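Local structure of catechol 2,3-dioxygenase (Pseudomonas sp. KL28, 3HPY) at residues M3-A12 / F68-K76; G36-Y44 / P97-G105. The protein probably catalyses the iron-dependent ring cleavage of catechol by dioxygen to 2-hydroxy-6-oxohexa-2,4-dienoate, as an extradiol dioxygenase. All coordinates share one frame; numbering follows the deposited sequence.

Interaction 1. Residues M3-A12 / F68-K76; sequences MTGVLRPGHA and FFGFKVLDK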
loop_
_atom_site.group_PDB
_atom_site.type_symbol
_atom_site.label_atom_id
_atom_site.label_comp_id
_atom_site.label_asym_id
_atom_site.label_seq_id
_atom_site.Cartn_x
_atom_site.Cartn_y
_atom_site.Cartn_z
ATOM N N MET C 3 6.928 2.457 -29.982
ATOM C CA MET C 3 7.672 3.594 -29.463
ATOM C C MET C 3 8.759 3.879 -30.511
ATOM O O MET C 3 9.614 3.022 -30.771
ATOM C CB MET C 3 8.311 3.233 -28.119
ATOM C CG MET C 3 7.408 3.419 -26.909
ATOM S SD MET C 3 6.918 5.138 -26.711
ATOM C CE MET C 3 8.474 5.899 -26.200
ATOM N N THR C 4 8.695 5.057 -31.132
ATOM C CA THR C 4 9.676 5.468 -32.138
ATOM C C THR C 4 10.207 6.855 -31.784
ATOM O O THR C 4 9.742 7.477 -30.829
ATOM C CB THR C 4 9.060 5.551 -33.567
ATOM O OG1 THR C 4 7.972 6.474 -33.564
ATOM C CG2 THR C 4 8.556 4.188 -34.031
ATOM N N GLY C 5 11.174 7.342 -32.562
ATOM C CA GLY C 5 11.739 8.661 -32.303
ATOM C C GLY C 5 12.383 8.808 -30.935
ATOM O O GLY C 5 13.253 8.015 -30.563
ATOM N N VAL C 6 11.985 9.840 -30.194
ATOM C CA VAL C 6 12.524 10.067 -28.853
ATOM C C VAL C 6 11.804 9.097 -27.915
ATOM O O VAL C 6 10.589 9.177 -27.738
ATOM C CB VAL C 6 12.273 11.510 -28.392
ATOM C CG1 VAL C 6 12.887 11.729 -27.023
ATOM C CG2 VAL C 6 12.856 12.484 -29.408
ATOM N N LEU C 7 12.559 8.182 -27.321
ATOM C CA LEU C 7 11.975 7.169 -26.459
ATOM C C LEU C 7 11.769 7.548 -25.003
ATOM O O LEU C 7 10.668 7.415 -24.470
ATOM C CB LEU C 7 12.832 5.898 -26.507
ATOM C CG LEU C 7 13.065 5.230 -27.862
ATOM C CD1 LEU C 7 13.921 3.987 -27.683
ATOM C CD2 LEU C 7 11.726 4.874 -28.496
ATOM N N ARG C 8 12.829 8.033 -24.368
ATOM C CA ARG C 8 12.768 8.345 -22.945
ATOM C C ARG C 8 13.915 9.245 -22.489
ATOM O O ARG C 8 14.866 9.485 -23.233
ATOM C CB ARG C 8 12.853 7.020 -22.161
ATOM C CG ARG C 8 13.920 6.018 -22.722
ATOM C CD ARG C 8 14.561 5.152 -21.610
ATOM N NE ARG C 8 15.748 4.345 -21.957
ATOM C CZ ARG C 8 15.843 3.480 -22.972
ATOM N NH1 ARG C 8 14.828 3.286 -23.800
ATOM N NH2 ARG C 8 16.945 2.754 -23.128
ATOM N N PRO C 9 13.811 9.793 -21.264
ATOM C CA PRO C 9 14.894 10.642 -20.758
ATOM C C PRO C 9 16.071 9.678 -20.618
ATOM O O PRO C 9 15.905 8.593 -20.046
ATOM C CB PRO C 9 14.379 11.086 -19.398
ATOM C CG PRO C 9 12.900 11.167 -19.598
ATOM C CD PRO C 9 12.567 9.994 -20.497
ATOM N N GLY C 10 17.241 10.047 -21.140
ATOM C CA GLY C 10 18.393 9.161 -21.063
ATOM C C GLY C 10 19.361 9.448 -19.928
ATOM O O GLY C 10 19.886 8.523 -19.310
ATOM N N HIS C 11 19.600 10.723 -19.643
ATOM C CA HIS C 11 20.522 11.072 -18.577
ATOM C C HIS C 11 20.470 12.547 -18.184
ATOM O O HIS C 11 20.052 13.402 -18.971
ATOM C CB HIS C 11 21.950 10.681 -18.997
ATOM C CG HIS C 11 22.427 11.360 -20.245
ATOM N ND1 HIS C 11 23.286 10.754 -21.140
ATOM C CD2 HIS C 11 22.197 12.603 -20.732
ATOM C CE1 HIS C 11 23.561 11.595 -22.122
ATOM N NE2 HIS C 11 22.913 12.723 -21.898
ATOM N N ALA C 12 20.885 12.838 -16.956
ATOM C CA ALA C 12 20.917 14.211 -16.472
ATOM C C ALA C 12 22.312 14.521 -15.932
ATOM O O ALA C 12 22.765 13.878 -14.988
ATOM C CB ALA C 12 19.881 14.407 -15.373
ATOM N N PHE C 68 23.311 19.542 -18.641
ATOM C CA PHE C 68 22.477 19.153 -19.766
ATOM C C PHE C 68 21.580 17.959 -19.456
ATOM O O PHE C 68 21.807 17.227 -18.491
ATOM C CB PHE C 68 23.365 18.856 -20.982
ATOM C CG PHE C 68 24.414 17.819 -20.731
ATOM C CD1 PHE C 68 24.119 16.464 -20.867
ATOM C CD2 PHE C 68 25.706 18.196 -20.367
ATOM C CE1 PHE C 68 25.097 15.492 -20.647
ATOM C CE2 PHE C 68 26.695 17.233 -20.142
ATOM C CZ PHE C 68 26.388 15.873 -20.284
ATOM N N PHE C 69 20.557 17.781 -20.282
ATOM C CA PHE C 69 19.596 16.697 -20.122
ATOM C C PHE C 69 19.436 15.984 -21.461
ATOM O O PHE C 69 19.056 16.601 -22.454
ATOM C CB PHE C 69 18.254 17.272 -19.670
ATOM C CG PHE C 69 17.276 16.235 -19.198
ATOM C CD1 PHE C 69 16.151 15.930 -19.951
ATOM C CD2 PHE C 69 17.477 15.574 -17.988
ATOM C CE1 PHE C 69 15.235 14.980 -19.509
ATOM C CE2 PHE C 69 16.570 14.626 -17.540
ATOM C CZ PHE C 69 15.445 14.329 -18.304
ATOM N N GLY C 70 19.713 14.685 -21.483
ATOM C CA GLY C 70 19.614 13.943 -22.726
ATOM C C GLY C 70 18.465 12.959 -22.863
ATOM O O GLY C 70 17.922 12.478 -21.873
ATOM N N PHE C 71 18.115 12.662 -24.110
ATOM C CA PHE C 71 17.035 11.733 -24.433
ATOM C C PHE C 71 17.532 10.655 -25.393
ATOM O O PHE C 71 18.128 10.966 -26.426
ATOM C CB PHE C 71 15.893 12.471 -25.124
ATOM C CG PHE C 71 15.103 13.373 -24.225
ATOM C CD1 PHE C 71 14.050 12.869 -23.480
ATOM C CD2 PHE C 71 15.367 14.744 -24.175
ATOM C CE1 PHE C 71 13.265 13.706 -22.709
ATOM C CE2 PHE C 71 14.579 15.594 -23.397
ATOM C CZ PHE C 71 13.529 15.073 -22.668
ATOM N N LYS C 72 17.276 9.389 -25.073
ATOM C CA LYS C 72 17.691 8.327 -25.980
ATOM C C LYS C 72 16.644 8.229 -27.082
ATOM O O LYS C 72 15.452 8.377 -26.807
ATOM C CB LYS C 72 17.804 6.988 -25.252
ATOM C CG LYS C 72 18.246 5.867 -26.176
ATOM C CD LYS C 72 18.687 4.629 -25.438
ATOM C CE LYS C 72 19.068 3.539 -26.423
ATOM N NZ LYS C 72 19.699 2.382 -25.726
ATOM N N VAL C 73 17.080 8.019 -28.326
ATOM C CA VAL C 73 16.140 7.893 -29.450
ATOM C C VAL C 73 16.160 6.444 -29.949
ATOM O O VAL C 73 17.013 5.660 -29.536
ATOM C CB VAL C 73 16.492 8.851 -30.620
ATOM C CG1 VAL C 73 16.580 10.287 -30.106
ATOM C CG2 VAL C 73 17.798 8.427 -31.282
ATOM N N LEU C 74 15.243 6.089 -30.841
ATOM C CA LEU C 74 15.171 4.712 -31.318
ATOM C C LEU C 74 16.490 4.139 -31.836
ATOM O O LEU C 74 16.957 3.103 -31.338
ATOM C CB LEU C 74 14.089 4.578 -32.390
ATOM C CG LEU C 74 13.644 3.146 -32.745
ATOM C CD1 LEU C 74 13.134 2.403 -31.506
ATOM C CD2 LEU C 74 12.543 3.220 -33.779
ATOM N N ASP C 75 17.089 4.797 -32.826
ATOM C CA ASP C 75 18.355 4.325 -33.408
ATOM C C ASP C 75 19.170 5.440 -34.075
ATOM O O ASP C 75 18.749 6.599 -34.113
ATOM C CB ASP C 75 18.069 3.219 -34.432
ATOM C CG ASP C 75 16.917 3.569 -35.358
ATOM O OD1 ASP C 75 16.930 4.682 -35.928
ATOM O OD2 ASP C 75 15.999 2.738 -35.520
ATOM N N LYS C 76 20.336 5.075 -34.609
ATOM C CA LYS C 76 21.209 6.040 -35.266
ATOM C C LYS C 76 20.481 6.744 -36.406
ATOM O O LYS C 76 20.630 7.948 -36.589
ATOM C CB LYS C 76 22.472 5.339 -35.779
ATOM C CG LYS C 76 23.348 4.777 -34.663
ATOM C CD LYS C 76 24.388 3.797 -35.201
ATOM C CE LYS C 76 23.737 2.479 -35.602
ATOM N NZ LYS C 76 24.620 1.625 -36.447
#

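Interaction 2. Residues G36-Y44 / P97-G105; sequences GRDDQGRVY and PAGEMLETG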
loop_
_atom_site.group_PDB
_atom_site.type_symbol
_atom_site.label_atom_id
_atom_site.label_comp_id
_atom_site.label_asym_id
_atom_site.label_seq_id
_atom_site.Cartn_x
_atom_site.Cartn_y
_atom_site.Cartn_z
ATOM N N GLY C 36 30.659 3.983 -13.216
ATOM C CA GLY C 36 31.925 4.343 -13.813
ATOM C C GLY C 36 32.322 5.763 -13.470
ATOM O O GLY C 36 31.482 6.596 -13.131
ATOM N N ARG C 37 33.618 6.035 -13.553
ATOM C CA ARG C 37 34.151 7.360 -13.273
ATOM C C ARG C 37 35.228 7.610 -14.322
ATOM O O ARG C 37 36.247 6.918 -14.342
ATOM C CB ARG C 37 34.752 7.389 -11.863
ATOM C CG ARG C 37 33.816 6.823 -10.798
ATOM C CD ARG C 37 34.491 6.690 -9.444
ATOM N NE ARG C 37 34.662 7.978 -8.781
ATOM C CZ ARG C 37 35.134 8.125 -7.548
ATOM N NH1 ARG C 37 35.485 7.060 -6.839
ATOM N NH2 ARG C 37 35.254 9.336 -7.019
ATOM N N ASP C 38 34.998 8.584 -15.201
ATOM C CA ASP C 38 35.963 8.881 -16.256
ATOM C C ASP C 38 37.168 9.695 -15.786
ATOM O O ASP C 38 37.387 9.884 -14.587
ATOM C CB ASP C 38 35.286 9.595 -17.441
ATOM C CG ASP C 38 34.675 10.933 -17.061
ATOM O OD1 ASP C 38 35.227 11.634 -16.185
ATOM O OD2 ASP C 38 33.641 11.300 -17.658
ATOM N N ASP C 39 37.945 10.175 -16.751
ATOM C CA ASP C 39 39.143 10.957 -16.478
ATOM C C ASP C 39 38.869 12.428 -16.163
ATOM O O ASP C 39 39.762 13.140 -15.701
ATOM C CB ASP C 39 40.101 10.851 -17.667
ATOM C CG ASP C 39 39.396 11.025 -19.002
ATOM O OD1 ASP C 39 38.627 10.117 -19.398
ATOM O OD2 ASP C 39 39.602 12.072 -19.654
ATOM N N GLN C 40 37.638 12.875 -16.407
ATOM C CA GLN C 40 37.248 14.260 -16.146
ATOM C C GLN C 40 36.770 14.446 -14.715
ATOM O O GLN C 40 36.450 15.560 -14.293
ATOM C CB GLN C 40 36.131 14.680 -17.096
ATOM C CG GLN C 40 36.533 14.713 -18.549
ATOM C CD GLN C 40 35.376 15.070 -19.450
ATOM O OE1 GLN C 40 34.734 16.112 -19.277
ATOM N NE2 GLN C 40 35.094 14.204 -20.421
ATOM N N GLY C 41 36.709 13.346 -13.972
ATOM C CA GLY C 41 36.261 13.415 -12.595
ATOM C C GLY C 41 34.756 13.284 -12.458
ATOM O O GLY C 41 34.186 13.625 -11.418
ATOM N N ARG C 42 34.101 12.794 -13.503
ATOM C CA ARG C 42 32.656 12.624 -13.454
ATOM C C ARG C 42 32.339 11.188 -13.067
ATOM O O ARG C 42 32.995 10.256 -13.531
ATOM C CB ARG C 42 32.044 12.932 -14.814
ATOM C CG ARG C 42 32.539 14.216 -15.421
ATOM C CD ARG C 42 32.650 14.042 -16.914
ATOM N NE ARG C 42 31.519 14.604 -17.639
ATOM C CZ ARG C 42 31.295 14.391 -18.933
ATOM N NH1 ARG C 42 32.118 13.621 -19.633
ATOM N NH2 ARG C 42 30.272 14.973 -19.537
ATOM N N VAL C 43 31.340 11.009 -12.210
ATOM C CA VAL C 43 30.948 9.669 -11.785
ATOM C C VAL C 43 29.530 9.390 -12.280
ATOM O O VAL C 43 28.623 10.207 -12.098
ATOM C CB VAL C 43 31.040 9.519 -10.248
ATOM C CG1 VAL C 43 30.263 10.605 -9.577
ATOM C CG2 VAL C 43 30.531 8.160 -9.824
ATOM N N TYR C 44 29.359 8.239 -12.925
ATOM C CA TYR C 44 28.076 7.854 -13.501
ATOM C C TYR C 44 27.246 6.929 -12.613
ATOM O O TYR C 44 27.774 6.029 -11.949
ATOM C CB TYR C 44 28.291 7.176 -14.863
ATOM C CG TYR C 44 29.115 7.965 -15.873
ATOM C CD1 TYR C 44 30.469 8.230 -15.647
ATOM C CD2 TYR C 44 28.549 8.413 -17.070
ATOM C CE1 TYR C 44 31.237 8.914 -16.586
ATOM C CE2 TYR C 44 29.313 9.102 -18.020
ATOM C CZ TYR C 44 30.655 9.347 -17.771
ATOM O OH TYR C 44 31.413 10.022 -18.702
ATOM N N PRO C 97 31.202 13.895 -29.988
ATOM C CA PRO C 97 31.725 12.588 -30.396
ATOM C C PRO C 97 31.502 11.436 -29.418
ATOM O O PRO C 97 31.415 11.629 -28.204
ATOM C CB PRO C 97 33.209 12.872 -30.635
ATOM C CG PRO C 97 33.495 13.992 -29.670
ATOM C CD PRO C 97 32.296 14.874 -29.832
ATOM N N ALA C 98 31.419 10.230 -29.969
ATOM C CA ALA C 98 31.213 9.035 -29.169
ATOM C C ALA C 98 32.427 8.790 -28.293
ATOM O O ALA C 98 33.567 8.887 -28.749
ATOM C CB ALA C 98 30.975 7.838 -30.074
ATOM N N GLY C 99 32.174 8.470 -27.031
ATOM C CA GLY C 99 33.258 8.222 -26.109
ATOM C C GLY C 99 33.477 9.382 -25.157
ATOM O O GLY C 99 34.022 9.186 -24.077
ATOM N N GLU C 100 33.058 10.588 -25.543
ATOM C CA GLU C 100 33.247 11.756 -24.682
ATOM C C GLU C 100 32.681 11.411 -23.310
ATOM O O GLU C 100 33.247 11.783 -22.280
ATOM C CB GLU C 100 32.540 12.982 -25.275
ATOM C CG GLU C 100 33.074 14.308 -24.760
ATOM C CD GLU C 100 32.607 14.617 -23.357
ATOM O OE1 GLU C 100 33.169 15.531 -22.720
ATOM O OE2 GLU C 100 31.663 13.946 -22.892
ATOM N N MET C 101 31.561 10.689 -23.321
ATOM C CA MET C 101 30.893 10.213 -22.113
ATOM C C MET C 101 31.142 8.705 -22.068
ATOM O O MET C 101 31.082 8.029 -23.096
ATOM C CB MET C 101 29.380 10.481 -22.174
ATOM C CG MET C 101 28.893 11.596 -21.259
ATOM S SD MET C 101 27.067 11.795 -21.222
ATOM C CE MET C 101 26.591 10.447 -20.154
ATOM N N LEU C 102 31.430 8.186 -20.879
ATOM C CA LEU C 102 31.690 6.761 -20.705
ATOM C C LEU C 102 30.575 5.890 -21.280
ATOM O O LEU C 102 29.386 6.180 -21.111
ATOM C CB LEU C 102 31.862 6.443 -19.220
ATOM C CG LEU C 102 33.209 5.919 -18.741
ATOM C CD1 LEU C 102 33.192 5.829 -17.227
ATOM C CD2 LEU C 102 33.486 4.565 -19.355
ATOM N N GLU C 103 30.984 4.828 -21.967
ATOM C CA GLU C 103 30.074 3.865 -22.577
ATOM C C GLU C 103 28.961 4.484 -23.413
ATOM O O GLU C 103 27.968 3.820 -23.720
ATOM C CB GLU C 103 29.474 2.981 -21.487
ATOM C CG GLU C 103 30.531 2.332 -20.614
ATOM C CD GLU C 103 31.521 1.503 -21.413
ATOM O OE1 GLU C 103 31.119 0.476 -21.999
ATOM O OE2 GLU C 103 32.708 1.882 -21.462
ATOM N N THR C 104 29.147 5.743 -23.803
ATOM C CA THR C 104 28.154 6.457 -24.597
ATOM C C THR C 104 28.570 6.767 -26.035
ATOM O O THR C 104 29.749 7.013 -26.330
ATOM C CB THR C 104 27.787 7.779 -23.927
ATOM O OG1 THR C 104 27.579 7.548 -22.530
ATOM C CG2 THR C 104 26.517 8.362 -24.547
ATOM N N GLY C 105 27.574 6.767 -26.919
ATOM C CA GLY C 105 27.806 7.052 -28.318
ATOM C C GLY C 105 27.722 8.541 -28.549
ATOM O O GLY C 105 27.473 9.312 -27.624
#

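Interaction 1. Residues M3-A12 / F68-K76
Lys72 lays its extended chain beside that of Arg8, both pointing the same way, and its CD sits over one face of the guanidinium, 3.4 Å from Arg8 NH2. The two cationic ends are gathered round carboxylates: each makes salt bridges with Asp52 and with Asp278 of the second subunit, so the strand pair reaches directly into the tetramer interface. Further along, the His11 ring is turned toward Gly70 by a chi1 of 60°, which places CG between the backbone N and the carbonyl carbon; its CD2 comes within 3.3 Å of Gly70 N, and the ring lies close against the Gly70 backbone. In this part of the N-terminal vicinal-oxygen-chelate (VOC) domain, strand 68-73 runs antiparallel to residues 6-12, whose chain turns a corner at Arg8, with register slips at two classic beta bulges. In one, Leu7 and Arg8 both face Lys72, whose O accepts from Leu7 N at 2.9 Å. In the other, Gly70 O accepts from both Gly10 N (2.6 Å) and His11 N (3.3 Å), the two donors approaching from the same face of the carbonyl plane. Before the first bulge, Val6 CG1 packs on Phe71 CB at 3.6 Å. Pro9 CB meets Phe69 CZ at 3.6 Å, and Ala12 CB lies at the edge of the same ring, 3.7 Å from CD2; Leu152 of strand 151-159 touches both Pro9 and Phe69.

Interaction 2. Residues G36-Y44 / P97-G105
The hairpin joining strands 33-37 and 43-46 packs against the irregular loop between strands 93-96 and 107-111, illustrating how a single tyrosine can join two connections of a beta domain. Tyr44 OH accepts from Leu102 N at 2.8 Å in a nearly straight bond (174°) and donates to Asp38 OD2, also at 2.8 Å; held at both sides, the hydroxyl has a fixed rotation. Leu102 CB rests over one face of the ring in a CH-pi contact, 3.8 Å from the centroid, while Met101 CE reaches the ring edge, 3.7 Å from Tyr44 CE2. Leu102 CD1 goes on to the hairpin backbone at Arg37 N.

Asp38 is the organiser of the turn: its OD1 takes Gln40 N and Arg42 N from opposite faces of the carboxylate. Arg42, bent at chi2 and chi3, brings NH1 into salt bridges with Asp38 OD2 and with Glu100 OE2, whose hydrogen bonds are long and weak, the latter at 3.3 Å and with the guanidinium and carboxylate planes 77° apart. Gln13 takes the other arm of Arg42, and Arg107 is a second partner of Glu100, so the Glu100 carboxylate is probably kept ionised. Gln40 NE2 approaches Glu100 OE1 from above the carboxylate plane, 3.3 Å away. The bond from Gln40 N to Asp38 OD1, two residues back, is the signature of an Asx turn, here inside a beta-hairpin connection.

Both contacts reach the same mixed sheet of the N-terminal domain, and their segments alternate along the chain. Interaction 1 lies within the sheet, interaction 2 toward its periphery, with centres about 17 Å apart. They nevertheless touch: Met101 CE packs against His11 ND1 at 3.5 Å, and Phe68 CZ lies 4.1 Å from Arg42 NH2, so residues on the strand pair meet the loop and the hairpin directly. Their relation to the active site differs. The side chain of Pro9 in 3-12 approaches that of the iron ligand His154 to about 5 Å, and the side chain of Phe69 lies about 10 Å from the iron; 36-44 and 97-105 lie away from the iron and 4-methylcatechol sites.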